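Local coordinates for protein serine protease pet (Escherichia coli, PDB 4OM9) that acts as a secreted serine protease and enterotoxin of enteroaggregative strains, the passenger domain of an autotransporter that probably cleaves alpha-fodrin in host cells, at residues N469-H474 with F636-K641; V515-A520 with T618-L623; G764-D769 with A802-L807; F741-Q746 with F786-Q791; G116-F121 with K221-G226. All coordinates share one frame; numbering follows the deposited sequence.

Interaction 1. Residues N469-H474 with F636-K641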
# COMPACT_ATOMS: atom_id res chain seq x y z
N ASN A 469 -6.97 -21.70 3.59
CA ASN A 469 -5.72 -21.82 2.86
C ASN A 469 -5.25 -20.44 2.49
O ASN A 469 -5.95 -19.46 2.71
CB ASN A 469 -5.89 -22.67 1.61
CG ASN A 469 -6.76 -23.88 1.83
OD1 ASN A 469 -7.83 -24.01 1.23
ND2 ASN A 469 -6.30 -24.78 2.70
N ASN A 470 -4.04 -20.39 1.93
CA ASN A 470 -3.44 -19.15 1.50
C ASN A 470 -4.35 -18.42 0.53
O ASN A 470 -4.76 -18.98 -0.50
CB ASN A 470 -2.09 -19.40 0.83
CG ASN A 470 -0.97 -19.61 1.83
OD1 ASN A 470 -1.17 -19.60 3.05
ND2 ASN A 470 0.23 -19.83 1.31
N TYR A 471 -4.66 -17.19 0.87
CA TYR A 471 -5.54 -16.38 0.05
C TYR A 471 -5.14 -14.91 0.18
O TYR A 471 -4.83 -14.43 1.29
CB TYR A 471 -7.01 -16.58 0.44
CG TYR A 471 -7.85 -15.39 0.05
CD1 TYR A 471 -8.25 -15.17 -1.27
CD2 TYR A 471 -8.22 -14.45 1.00
CE1 TYR A 471 -8.99 -14.05 -1.62
CE2 TYR A 471 -8.97 -13.35 0.66
CZ TYR A 471 -9.35 -13.15 -0.65
OH TYR A 471 -10.08 -12.03 -0.94
N ILE A 472 -5.13 -14.20 -0.94
CA ILE A 472 -4.82 -12.77 -0.89
C ILE A 472 -6.03 -11.93 -1.29
O ILE A 472 -6.57 -12.10 -2.36
CB ILE A 472 -3.63 -12.42 -1.81
CG1 ILE A 472 -2.48 -13.39 -1.58
CG2 ILE A 472 -3.19 -10.98 -1.55
CD1 ILE A 472 -1.20 -13.04 -2.35
N TYR A 473 -6.44 -11.03 -0.40
CA TYR A 473 -7.43 -10.03 -0.73
C TYR A 473 -6.69 -8.85 -1.31
O TYR A 473 -5.85 -8.23 -0.63
CB TYR A 473 -8.25 -9.62 0.51
CG TYR A 473 -9.25 -8.51 0.25
CD1 TYR A 473 -10.18 -8.59 -0.81
CD2 TYR A 473 -9.29 -7.38 1.07
CE1 TYR A 473 -11.09 -7.58 -1.04
CE2 TYR A 473 -10.19 -6.36 0.84
CZ TYR A 473 -11.10 -6.46 -0.21
OH TYR A 473 -12.00 -5.44 -0.44
N HIS A 474 -6.94 -8.57 -2.60
CA HIS A 474 -6.32 -7.48 -3.32
C HIS A 474 -7.07 -6.15 -3.12
O HIS A 474 -6.56 -5.09 -3.48
CB HIS A 474 -6.26 -7.78 -4.81
CG HIS A 474 -5.26 -8.83 -5.21
ND1 HIS A 474 -3.90 -8.73 -4.94
CD2 HIS A 474 -5.41 -9.95 -5.96
CE1 HIS A 474 -3.28 -9.78 -5.46
NE2 HIS A 474 -4.17 -10.53 -6.08
N PHE A 636 -13.50 -17.35 -10.19
CA PHE A 636 -12.34 -16.67 -9.64
C PHE A 636 -11.16 -17.61 -9.59
O PHE A 636 -11.31 -18.77 -9.19
CB PHE A 636 -12.67 -16.13 -8.26
CG PHE A 636 -11.50 -15.55 -7.53
CD1 PHE A 636 -11.16 -14.22 -7.68
CD2 PHE A 636 -10.78 -16.34 -6.65
CE1 PHE A 636 -10.10 -13.69 -6.96
CE2 PHE A 636 -9.71 -15.82 -5.93
CZ PHE A 636 -9.37 -14.50 -6.08
N ARG A 637 -10.00 -17.11 -10.00
CA ARG A 637 -8.76 -17.87 -10.01
C ARG A 637 -7.73 -17.14 -9.15
O ARG A 637 -7.72 -15.91 -9.08
CB ARG A 637 -8.26 -18.05 -11.46
CG ARG A 637 -7.25 -16.99 -11.92
CD ARG A 637 -7.54 -16.27 -13.23
NE ARG A 637 -7.01 -16.96 -14.41
CZ ARG A 637 -6.76 -16.39 -15.58
NH1 ARG A 637 -6.95 -15.09 -15.77
NH2 ARG A 637 -6.29 -17.12 -16.58
N GLN A 638 -6.87 -17.90 -8.47
CA GLN A 638 -5.75 -17.30 -7.74
C GLN A 638 -4.64 -18.33 -7.59
O GLN A 638 -4.90 -19.50 -7.34
CB GLN A 638 -6.19 -16.76 -6.37
CG GLN A 638 -5.05 -16.02 -5.61
CD GLN A 638 -5.55 -15.19 -4.41
OE1 GLN A 638 -5.79 -15.72 -3.31
NE2 GLN A 638 -5.69 -13.89 -4.62
N ASP A 639 -3.40 -17.88 -7.77
CA ASP A 639 -2.23 -18.74 -7.64
C ASP A 639 -1.13 -17.95 -6.95
O ASP A 639 -0.63 -16.96 -7.47
CB ASP A 639 -1.74 -19.24 -9.00
CG ASP A 639 -0.72 -20.35 -8.88
OD1 ASP A 639 -0.30 -20.67 -7.75
OD2 ASP A 639 -0.32 -20.93 -9.91
N ILE A 640 -0.77 -18.42 -5.77
CA ILE A 640 0.08 -17.65 -4.88
C ILE A 640 1.50 -18.18 -4.83
O ILE A 640 1.73 -19.38 -4.69
CB ILE A 640 -0.51 -17.63 -3.47
CG1 ILE A 640 -1.80 -16.81 -3.47
CG2 ILE A 640 0.47 -17.02 -2.48
CD1 ILE A 640 -2.58 -16.98 -2.22
N LYS A 641 2.47 -17.28 -4.96
CA LYS A 641 3.86 -17.62 -4.68
C LYS A 641 4.39 -16.75 -3.56
O LYS A 641 3.96 -15.61 -3.36
CB LYS A 641 4.73 -17.47 -5.93
CG LYS A 641 4.41 -18.51 -6.99
CD LYS A 641 4.57 -19.92 -6.43
CE LYS A 641 3.63 -20.91 -7.12
NZ LYS A 641 3.89 -21.04 -8.57
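The side chain of Gln638 overlaps the backbone of Ile472 and grips it with both ends of its amide. CG stands anti to the backbone N (chi1 -176°) and the chain continues extended, carrying the amide up to the strand. Ile472 N donates to Gln638 OE1 at 2.9 Å, arriving tilted out of the amide carbonyl plane. Gln638 NE2 answers with a bond of 3.0 Å to Ile472 O that is practically straight (179°), lies in the plane of both groups and uses a lone pair of the acceptor. Strand 471-473 belongs to the right-handed parallel beta-helix of the passenger. The backbones of Tyr471 and Tyr473 bond to the neighbouring coil at Arg495, Ile497 and Asp499, so the glutamine takes up the N and O of the residue between them. Gln638 OE1 also comes within 3.2 Å of Tyr471 CD1, with ring and amide planes 34° apart, while Phe636 CZ approaches the edge of the same ring. The Tyr471 hydroxyl bonds to Ile443 O. Beside the amide pair, Ile640 CD1 packs 3.6 Å from Ile472 CG1 and reaches to 3.4 Å from Asn470 O. His474 turns its ring almost perpendicular to the Gln638 amide, and its NE2 bonds to Asp622.

Interaction 2. Residues V515-A520 with T618-L623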
# COMPACT_ATOMS: atom_id res chain seq x y z
N VAL A 515 -1.49 -11.65 7.44
CA VAL A 515 -0.34 -11.03 6.80
C VAL A 515 -0.75 -9.71 6.18
O VAL A 515 -1.72 -9.65 5.41
CB VAL A 515 0.26 -11.92 5.71
CG1 VAL A 515 1.31 -11.15 4.94
CG2 VAL A 515 0.85 -13.17 6.34
N MET A 516 -0.06 -8.65 6.57
CA MET A 516 -0.21 -7.36 5.94
C MET A 516 1.07 -7.05 5.17
O MET A 516 2.19 -7.17 5.70
CB MET A 516 -0.48 -6.26 6.98
CG MET A 516 -1.71 -6.46 7.84
SD MET A 516 -1.69 -5.26 9.19
CE MET A 516 -3.18 -5.69 10.08
N GLN A 517 0.90 -6.67 3.91
CA GLN A 517 2.03 -6.38 3.03
C GLN A 517 1.62 -5.43 1.92
O GLN A 517 0.42 -5.26 1.66
CB GLN A 517 2.59 -7.66 2.41
CG GLN A 517 1.60 -8.33 1.44
CD GLN A 517 2.27 -9.32 0.48
OE1 GLN A 517 2.85 -10.33 0.90
NE2 GLN A 517 2.18 -9.03 -0.82
N GLY A 518 2.61 -4.85 1.25
CA GLY A 518 2.36 -4.06 0.06
C GLY A 518 1.96 -4.93 -1.13
O GLY A 518 1.90 -6.16 -1.05
N HIS A 519 1.70 -4.28 -2.26
CA HIS A 519 1.30 -5.02 -3.45
C HIS A 519 2.32 -4.85 -4.56
O HIS A 519 2.72 -3.73 -4.91
CB HIS A 519 -0.10 -4.57 -3.92
CG HIS A 519 -0.49 -5.11 -5.27
ND1 HIS A 519 -0.82 -6.43 -5.49
CD2 HIS A 519 -0.60 -4.49 -6.48
CE1 HIS A 519 -1.10 -6.61 -6.77
NE2 HIS A 519 -0.98 -5.45 -7.39
N ALA A 520 2.79 -5.98 -5.09
CA ALA A 520 3.75 -5.95 -6.19
C ALA A 520 3.02 -5.43 -7.42
O ALA A 520 1.95 -5.95 -7.78
CB ALA A 520 4.34 -7.33 -6.44
N THR A 618 9.10 -12.62 4.29
CA THR A 618 8.31 -13.39 3.35
C THR A 618 7.17 -12.54 2.80
O THR A 618 6.33 -12.02 3.54
CB THR A 618 7.75 -14.65 3.99
OG1 THR A 618 8.81 -15.35 4.64
CG2 THR A 618 7.12 -15.55 2.94
N ALA A 619 7.16 -12.39 1.49
CA ALA A 619 6.09 -11.65 0.82
C ALA A 619 5.38 -12.56 -0.16
O ALA A 619 5.94 -13.57 -0.61
CB ALA A 619 6.64 -10.41 0.14
N TYR A 620 4.14 -12.22 -0.47
CA TYR A 620 3.30 -13.05 -1.33
C TYR A 620 2.90 -12.33 -2.60
O TYR A 620 2.60 -11.14 -2.59
CB TYR A 620 2.06 -13.52 -0.57
CG TYR A 620 2.40 -14.29 0.70
CD1 TYR A 620 2.83 -13.62 1.84
CD2 TYR A 620 2.31 -15.68 0.74
CE1 TYR A 620 3.17 -14.31 2.98
CE2 TYR A 620 2.64 -16.38 1.89
CZ TYR A 620 3.06 -15.68 3.01
OH TYR A 620 3.40 -16.32 4.16
N ILE A 621 2.90 -13.05 -3.71
CA ILE A 621 2.36 -12.48 -4.94
C ILE A 621 1.37 -13.46 -5.56
O ILE A 621 1.40 -14.66 -5.26
CB ILE A 621 3.46 -12.14 -5.97
CG1 ILE A 621 4.17 -13.40 -6.45
CG2 ILE A 621 4.44 -11.16 -5.38
CD1 ILE A 621 5.19 -13.15 -7.58
N ASP A 622 0.52 -12.90 -6.43
CA ASP A 622 -0.57 -13.61 -7.07
C ASP A 622 -0.27 -13.64 -8.56
O ASP A 622 -0.23 -12.60 -9.20
CB ASP A 622 -1.90 -12.90 -6.74
CG ASP A 622 -3.13 -13.47 -7.50
OD1 ASP A 622 -3.05 -14.55 -8.13
OD2 ASP A 622 -4.20 -12.82 -7.42
N LEU A 623 -0.03 -14.82 -9.11
CA LEU A 623 0.23 -14.95 -10.53
C LEU A 623 -0.96 -14.53 -11.43
O LEU A 623 -0.79 -14.38 -12.65
CB LEU A 623 0.63 -16.38 -10.85
CG LEU A 623 1.99 -16.77 -10.25
CD1 LEU A 623 2.36 -18.20 -10.62
CD2 LEU A 623 3.08 -15.79 -10.68
O HOH W 1 1.51 -8.73 -4.00
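Where the broken strand 514-520 of the beta-helix meets strand 618-622, Gln517 and Tyr620 join the two by a pair of side-chain-to-backbone hydrogen bonds. Tyr620 N donates to Gln517 OE1 at 2.7 Å, in the carbonyl plane and on a lone pair, and Gln517 NE2 donates to Tyr620 O at 2.8 Å (154°), again on a lone pair of the acceptor. Gln517 OE1 also sits in the plane of the Tyr620 ring at its edge, 3.4 Å from Tyr620 CD1. CG of Gln517 lies between its own backbone N and carbonyl carbon (chi1 67°), a crowded position, and from there the chain runs out extended toward Tyr620. The same NE2 bonds back to Gly518 O at 2.9 Å and also to Asp499 OD1, so its two hydrogens serve three acceptors. Strand 618-622 pairs antiparallel with 640-644 and lies beside the coils of the helix, and Gln517 reaches across to it from the point where strand 514-520 is interrupted. A water extends the polar link: it accepts from Ala520 N at 3.2 Å and donates to Tyr620 O at 3.0 Å, giving that oxygen a second donor. The remaining contacts are apolar. Val515 CG1 touches Tyr620 CE1, the two side chains crossing at about a right angle, and beyond the water Ala520 CB meets Ile621 CG2 at 4.0 Å.

Interaction 3. Residues G764-D769 with A802-L807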
# COMPACT_ATOMS: atom_id res chain seq x y z
N GLY A 764 21.10 10.01 27.80
CA GLY A 764 21.06 11.46 27.92
C GLY A 764 21.09 12.21 26.60
O GLY A 764 21.88 11.91 25.71
N SER A 765 20.22 13.21 26.51
CA SER A 765 20.14 14.06 25.33
C SER A 765 21.47 14.74 25.04
O SER A 765 21.91 15.60 25.80
CB SER A 765 19.06 15.12 25.53
OG SER A 765 17.86 14.55 26.04
N ALA A 766 22.11 14.33 23.95
CA ALA A 766 23.40 14.88 23.55
C ALA A 766 23.31 16.38 23.26
O ALA A 766 23.16 16.78 22.10
CB ALA A 766 23.94 14.14 22.35
N ASP A 767 23.38 17.19 24.32
CA ASP A 767 23.32 18.65 24.23
C ASP A 767 21.98 19.17 23.69
O ASP A 767 21.84 20.36 23.42
CB ASP A 767 24.47 19.20 23.39
CG ASP A 767 25.80 19.16 24.11
OD1 ASP A 767 26.00 18.25 24.95
OD2 ASP A 767 26.65 20.03 23.84
N LYS A 768 21.01 18.28 23.53
CA LYS A 768 19.69 18.68 23.05
C LYS A 768 18.85 19.29 24.18
O LYS A 768 17.69 19.66 23.97
CB LYS A 768 18.94 17.49 22.44
CG LYS A 768 19.43 17.09 21.06
CD LYS A 768 18.44 16.15 20.39
CE LYS A 768 18.20 14.90 21.23
NZ LYS A 768 17.14 14.03 20.65
N ASP A 769 19.43 19.38 25.37
CA ASP A 769 18.74 19.94 26.52
C ASP A 769 19.66 20.82 27.37
O ASP A 769 20.78 21.13 26.97
CB ASP A 769 18.16 18.82 27.39
CG ASP A 769 16.64 18.84 27.42
OD1 ASP A 769 16.06 19.56 28.26
OD2 ASP A 769 16.02 18.13 26.60
N ALA A 802 28.13 6.89 25.71
CA ALA A 802 28.02 8.35 25.80
C ALA A 802 27.18 8.72 27.01
O ALA A 802 26.30 7.96 27.42
CB ALA A 802 27.43 8.92 24.54
N MET A 803 27.45 9.88 27.61
CA MET A 803 26.77 10.28 28.84
C MET A 803 26.55 11.79 28.96
O MET A 803 26.90 12.37 29.98
CB MET A 803 27.55 9.83 30.07
CG MET A 803 28.23 8.48 29.99
SD MET A 803 27.17 7.12 30.47
CE MET A 803 28.19 6.40 31.76
N ASN A 804 25.99 12.41 27.93
CA ASN A 804 25.64 13.82 28.07
C ASN A 804 24.50 13.97 29.05
O ASN A 804 23.33 13.93 28.66
CB ASN A 804 25.26 14.44 26.72
CG ASN A 804 26.45 14.62 25.82
OD1 ASN A 804 27.40 13.83 25.86
ND2 ASN A 804 26.42 15.66 24.99
N ASN A 805 24.86 14.11 30.32
CA ASN A 805 23.92 14.40 31.39
C ASN A 805 23.07 13.15 31.67
O ASN A 805 22.24 12.77 30.87
CB ASN A 805 23.07 15.63 31.02
CG ASN A 805 22.39 16.27 32.22
OD1 ASN A 805 22.61 15.88 33.36
ND2 ASN A 805 21.54 17.26 31.95
N ALA A 806 23.33 12.51 32.81
CA ALA A 806 22.72 11.23 33.16
C ALA A 806 22.96 11.04 34.71
O ALA A 806 23.17 12.07 35.35
CB ALA A 806 23.29 10.14 32.28
N LEU A 807 22.96 9.87 35.38
CA LEU A 807 23.33 8.53 34.93
C LEU A 807 22.63 7.43 35.70
O LEU A 807 21.43 7.50 35.95
CB LEU A 807 24.84 8.33 35.09
CG LEU A 807 25.66 7.80 33.92
CD1 LEU A 807 24.80 7.00 32.98
CD2 LEU A 807 26.33 8.96 33.22
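This is a loop-to-loop contact, mostly backbone and polar, in which Asn804 lies against Gly764, Ser765, Ala766 and Asp767 near the C-terminal part of the beta-helix. Residues 764-769 belong to the loop between strands 747-755 and 788-791, and residues 802-807 follow strand 794-796. Neither segment holds regular secondary structure, but each makes a tight bend: Ala766 and Asn804 are both centres of inverse gamma turns. In the second turn Asn805 N makes a weak bond of 2.7 Å to Met803 O. Gly764, whose backbone angles call for glycine and where a CB would run into Asn804 O and Asn805 O, brings its CA to 3.4 Å from each of these two oxygens, two CA-H...O contacts from a single carbon. The amide of Asn804, with CG anti to its own carbonyl carbon (chi1 -72°), lies over Ala766, where ND2 is 3.4 Å from CA, and CB packs 3.7 Å from Ser765 O. Beyond it ND2 meets Asp767 OD1 at 2.6 Å, but the angle at the hydrogen is only 117°, and the bond is weak although short; carboxylate and amide planes stand 48° apart. Other bonds anchor the two loops to their surroundings, Ser765 OG to Asp787 and Asn805 OD1 to Ser824 OG. With one bent hydrogen bond at an exposed edge and CA-H...O contacts further in, the cohesion across this pair rests on close fit of the backbones and of the Asn804 side chain, rather than on strong directed bonds or an apolar core.

Interaction 4. Residues F741-Q746 with F786-Q791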
# COMPACT_ATOMS: atom_id res chain seq x y z
N PHE A 741 22.01 1.41 21.19
CA PHE A 741 21.03 1.41 22.26
C PHE A 741 21.06 2.79 22.91
O PHE A 741 21.96 3.11 23.69
CB PHE A 741 21.33 0.30 23.26
CG PHE A 741 20.37 0.24 24.42
CD1 PHE A 741 20.60 0.99 25.56
CD2 PHE A 741 19.25 -0.58 24.37
CE1 PHE A 741 19.73 0.94 26.63
CE2 PHE A 741 18.37 -0.64 25.43
CZ PHE A 741 18.61 0.12 26.56
N THR A 742 20.06 3.60 22.58
CA THR A 742 19.99 4.98 23.00
C THR A 742 18.82 5.27 23.94
O THR A 742 17.67 4.94 23.65
CB THR A 742 19.89 5.92 21.76
OG1 THR A 742 21.03 5.73 20.92
CG2 THR A 742 19.82 7.39 22.18
N ALA A 743 19.12 5.89 25.07
CA ALA A 743 18.10 6.37 25.98
C ALA A 743 18.32 7.86 26.21
O ALA A 743 19.45 8.29 26.43
CB ALA A 743 18.13 5.61 27.29
N LYS A 744 17.24 8.63 26.16
CA LYS A 744 17.33 10.09 26.21
C LYS A 744 15.98 10.75 26.43
O LYS A 744 14.94 10.09 26.34
CB LYS A 744 17.96 10.63 24.93
CG LYS A 744 17.07 10.49 23.71
CD LYS A 744 17.80 10.86 22.43
CE LYS A 744 16.92 10.65 21.21
NZ LYS A 744 17.55 11.12 19.94
N ASN A 745 16.00 12.05 26.69
CA ASN A 745 14.79 12.86 26.79
C ASN A 745 13.76 12.35 27.78
O ASN A 745 12.70 11.87 27.39
CB ASN A 745 14.13 12.99 25.41
CG ASN A 745 14.67 14.17 24.62
OD1 ASN A 745 15.70 14.07 23.96
ND2 ASN A 745 13.97 15.29 24.69
N GLN A 746 14.07 12.46 29.07
CA GLN A 746 13.16 12.07 30.14
C GLN A 746 12.75 10.61 30.03
O GLN A 746 11.57 10.26 30.04
CB GLN A 746 11.94 13.00 30.17
CG GLN A 746 12.27 14.38 30.72
CD GLN A 746 11.15 15.38 30.54
OE1 GLN A 746 10.13 15.07 29.94
NE2 GLN A 746 11.34 16.58 31.06
N PHE A 786 17.90 13.93 34.00
CA PHE A 786 19.18 14.38 33.47
C PHE A 786 19.28 14.54 31.94
O PHE A 786 20.39 14.59 31.45
CB PHE A 786 20.29 13.42 33.90
CG PHE A 786 20.54 13.38 35.37
CD1 PHE A 786 21.24 14.39 36.00
CD2 PHE A 786 20.10 12.31 36.13
CE1 PHE A 786 21.48 14.34 37.36
CE2 PHE A 786 20.33 12.26 37.48
CZ PHE A 786 21.02 13.28 38.10
N ASP A 787 18.22 14.55 31.14
CA ASP A 787 16.90 14.02 31.42
C ASP A 787 16.89 12.51 31.20
O ASP A 787 16.18 12.01 30.35
CB ASP A 787 15.86 14.71 30.53
CG ASP A 787 16.36 14.92 29.11
OD1 ASP A 787 17.19 14.12 28.64
OD2 ASP A 787 15.91 15.89 28.47
N THR A 788 17.71 11.77 31.94
CA THR A 788 17.77 10.33 31.72
C THR A 788 18.34 9.58 32.90
O THR A 788 19.45 9.87 33.36
CB THR A 788 18.61 9.98 30.47
OG1 THR A 788 18.02 10.58 29.30
CG2 THR A 788 18.68 8.47 30.27
N SER A 789 17.59 8.62 33.41
CA SER A 789 18.12 7.73 34.43
C SER A 789 18.07 6.30 33.93
O SER A 789 17.18 5.93 33.16
CB SER A 789 17.35 7.87 35.75
OG SER A 789 16.13 7.16 35.69
N TYR A 790 19.06 5.52 34.34
CA TYR A 790 19.16 4.11 34.05
C TYR A 790 19.51 3.35 35.32
O TYR A 790 20.10 3.94 36.23
CB TYR A 790 20.20 3.84 32.95
CG TYR A 790 20.60 2.39 32.90
CD1 TYR A 790 19.81 1.46 32.25
CD2 TYR A 790 21.75 1.95 33.55
CE1 TYR A 790 20.16 0.13 32.23
CE2 TYR A 790 22.11 0.63 33.53
CZ TYR A 790 21.32 -0.28 32.88
OH TYR A 790 21.69 -1.60 32.87
N GLN A 791 19.15 2.07 35.38
CA GLN A 791 19.69 1.18 36.43
C GLN A 791 19.53 -0.30 36.09
O GLN A 791 18.45 -0.73 35.72
CB GLN A 791 19.06 1.48 37.81
CG GLN A 791 17.56 1.26 37.87
CD GLN A 791 17.13 0.92 39.29
OE1 GLN A 791 17.39 -0.19 39.77
NE2 GLN A 791 16.49 1.86 39.97
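Asp787 meets the turn at Asn745 and Gln746 with both its backbone and its side chain. Gln746 N lies 2.5 Å from Asp787 O and Asn745 N 3.1 Å from Asp787 OD1, yet both bonds are bent, near 125° and 121°, and count as weak; the shortness of the first makes its detail doubtful. Asp787 O has a further donor in Thr788 OG1 at 2.6 Å, which stands above the carbonyl plane. CG of Asp787 lies between the backbone N and the carbonyl carbon (chi1 40°), which brings CG to the Asn745 side, where OD1 meets Asn745 N; the stronger partner of OD1 is Ser765, outside this pair. Asn745 and Gln746 both have left-handed backbone conformations, and they turn the chain from strand 740-744 into strand 747-755, which runs parallel to 788-791 in the beta-helix. Packing extends from this corner. Gln746 CG rests on Asp787 CB at 3.6 Å, the two side chains crossing at about a right angle. Thr788 OG1 sits 3.2 Å from Lys744 CA, and Thr788 CG2 comes to 4.2 Å from Ala743 CB. Asp787 OD2 also lies close to Asp769 OD2; two carboxylates so near would be expected to raise the proton affinity of one of them, and the donors at OD1, Asn745 N and Ser765 OG, would be expected to ease that repulsion to some extent.

Interaction 5. Residues G116-F121 with K221-G226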
# COMPACT_ATOMS: atom_id res chain seq x y z
N GLY A 116 -16.70 4.31 -21.91
CA GLY A 116 -16.44 4.61 -23.31
C GLY A 116 -15.51 5.80 -23.51
O GLY A 116 -15.23 6.55 -22.58
N ALA A 117 -15.03 5.99 -24.74
CA ALA A 117 -14.11 7.10 -24.98
C ALA A 117 -14.88 8.40 -25.19
O ALA A 117 -16.04 8.37 -25.60
CB ALA A 117 -13.21 6.80 -26.18
N ASP A 118 -14.24 9.53 -24.88
CA ASP A 118 -14.82 10.85 -25.13
C ASP A 118 -14.88 11.11 -26.64
O ASP A 118 -13.91 10.89 -27.34
CB ASP A 118 -14.00 11.93 -24.43
CG ASP A 118 -14.47 13.35 -24.76
OD1 ASP A 118 -14.23 13.83 -25.90
OD2 ASP A 118 -15.06 14.00 -23.88
N THR A 119 -16.03 11.58 -27.12
CA THR A 119 -16.27 11.78 -28.55
C THR A 119 -16.39 13.25 -28.96
O THR A 119 -17.12 13.57 -29.89
CB THR A 119 -17.59 11.08 -28.99
OG1 THR A 119 -18.64 11.43 -28.07
CG2 THR A 119 -17.44 9.57 -29.02
N SER A 120 -15.68 14.14 -28.27
CA SER A 120 -15.80 15.56 -28.57
C SER A 120 -14.80 16.09 -29.62
O SER A 120 -14.55 17.30 -29.69
CB SER A 120 -15.65 16.36 -27.29
OG SER A 120 -14.30 16.33 -26.86
N PHE A 121 -14.20 15.21 -30.43
CA PHE A 121 -13.32 15.68 -31.49
C PHE A 121 -14.11 16.24 -32.68
O PHE A 121 -14.97 15.58 -33.23
CB PHE A 121 -12.37 14.60 -31.99
CG PHE A 121 -11.45 15.08 -33.07
CD1 PHE A 121 -10.44 15.99 -32.78
CD2 PHE A 121 -11.62 14.67 -34.38
CE1 PHE A 121 -9.61 16.46 -33.77
CE2 PHE A 121 -10.79 15.14 -35.38
CZ PHE A 121 -9.78 16.04 -35.07
N LYS A 221 -8.28 16.41 -21.09
CA LYS A 221 -8.84 15.08 -21.26
C LYS A 221 -8.44 14.45 -22.58
O LYS A 221 -8.31 15.13 -23.59
CB LYS A 221 -10.36 15.13 -21.17
CG LYS A 221 -11.00 16.08 -22.18
CD LYS A 221 -12.50 15.85 -22.27
CE LYS A 221 -13.12 16.70 -23.38
NZ LYS A 221 -14.58 16.43 -23.51
N TRP A 222 -8.25 13.13 -22.57
CA TRP A 222 -8.03 12.39 -23.80
C TRP A 222 -9.32 12.18 -24.59
O TRP A 222 -10.38 11.85 -24.04
CB TRP A 222 -7.37 11.05 -23.50
CG TRP A 222 -5.95 11.21 -23.07
CD1 TRP A 222 -5.49 11.28 -21.81
CD2 TRP A 222 -4.83 11.36 -23.93
NE1 TRP A 222 -4.13 11.45 -21.81
CE2 TRP A 222 -3.69 11.50 -23.10
CE3 TRP A 222 -4.66 11.39 -25.32
CZ2 TRP A 222 -2.40 11.67 -23.61
CZ3 TRP A 222 -3.39 11.55 -25.83
CH2 TRP A 222 -2.27 11.69 -24.97
N VAL A 223 -9.21 12.36 -25.89
CA VAL A 223 -10.35 12.43 -26.76
C VAL A 223 -10.11 11.43 -27.85
O VAL A 223 -8.99 11.25 -28.28
CB VAL A 223 -10.50 13.88 -27.30
CG1 VAL A 223 -11.05 13.94 -28.71
CG2 VAL A 223 -11.30 14.72 -26.31
N LEU A 224 -11.16 10.74 -28.29
CA LEU A 224 -11.03 9.83 -29.41
C LEU A 224 -10.91 10.60 -30.72
O LEU A 224 -11.91 11.15 -31.19
CB LEU A 224 -12.22 8.90 -29.47
CG LEU A 224 -12.18 7.77 -30.49
CD1 LEU A 224 -11.14 6.73 -30.08
CD2 LEU A 224 -13.57 7.15 -30.59
N LEU A 225 -9.72 10.64 -31.32
CA LEU A 225 -9.51 11.35 -32.60
C LEU A 225 -10.26 10.69 -33.74
O LEU A 225 -10.90 11.36 -34.58
CB LEU A 225 -8.02 11.41 -32.96
CG LEU A 225 -7.72 12.04 -34.35
CD1 LEU A 225 -7.62 13.55 -34.23
CD2 LEU A 225 -6.43 11.50 -34.99
N GLY A 226 -10.17 9.37 -33.77
CA GLY A 226 -10.82 8.59 -34.81
C GLY A 226 -10.37 7.15 -34.72
O GLY A 226 -9.97 6.70 -33.65
O HOH W 2 -11.20 9.15 -24.40
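Phe121 and Leu225 form the tight side of this contact, while Asp118, Ser120 and Lys221 make up a polar side that is more open to solvent. The two apolar side chains lie side by side and point the same way. Leu225 CD1 sits over one face of the Phe121 ring in a CH-pi contact, 3.6 Å from the centroid and 20° off the normal, closest to the rim at CZ. Phe121 CB packs 3.6 Å from Val223 CG1, and Ala117 CB leans on Leu224 CB. Leu224 N donates to Asp118 O at 2.9 Å, tying the loop to the strand between the two sides. The fold is that of a chymotrypsin-like protease: the loop follows strand 102-107 of one antiparallel sheet and lies on strand 221-232 of the next, which carries a classic beta bulge at Leu225 and Gly226. On the polar side Lys221 NZ forms a salt bridge of 2.5 Å with Asp118 OD2, approaching on the syn side but out of the carboxylate plane, and makes a weak bond to Ser120 OG. Asp118 OD1 closes an Asx turn by accepting from Ser120 N at 2.8 Å, and takes a second bond of 2.7 Å from Ser120 OG, so the carboxylate is held at both oxygens. A water that accepts from Asp118 N and donates to Trp222 O bridges loop and strand.

Interaction 5 comes first along the chain, in the protease domain, and the other four follow on or against the beta-helix. Interactions 1 and 2 are neighbours, their centres about 10 Å apart, with interaction 2 falling within the chain between the two segments of interaction 1. They share the antiparallel pair 618-622 and 640-644 and meet where Leu623 N probably bonds to Asp639 O. Interactions 3 and 4 lie further toward the C-terminus, about 8 Å apart between centres, and their segments alternate in sequence, joined by a probable bond from Gly764 N to Ala743 O. Centres of interactions 3 and 5 are about 66 Å apart, on opposite sides of the chain's centre, reflecting the elongated shape of the passenger.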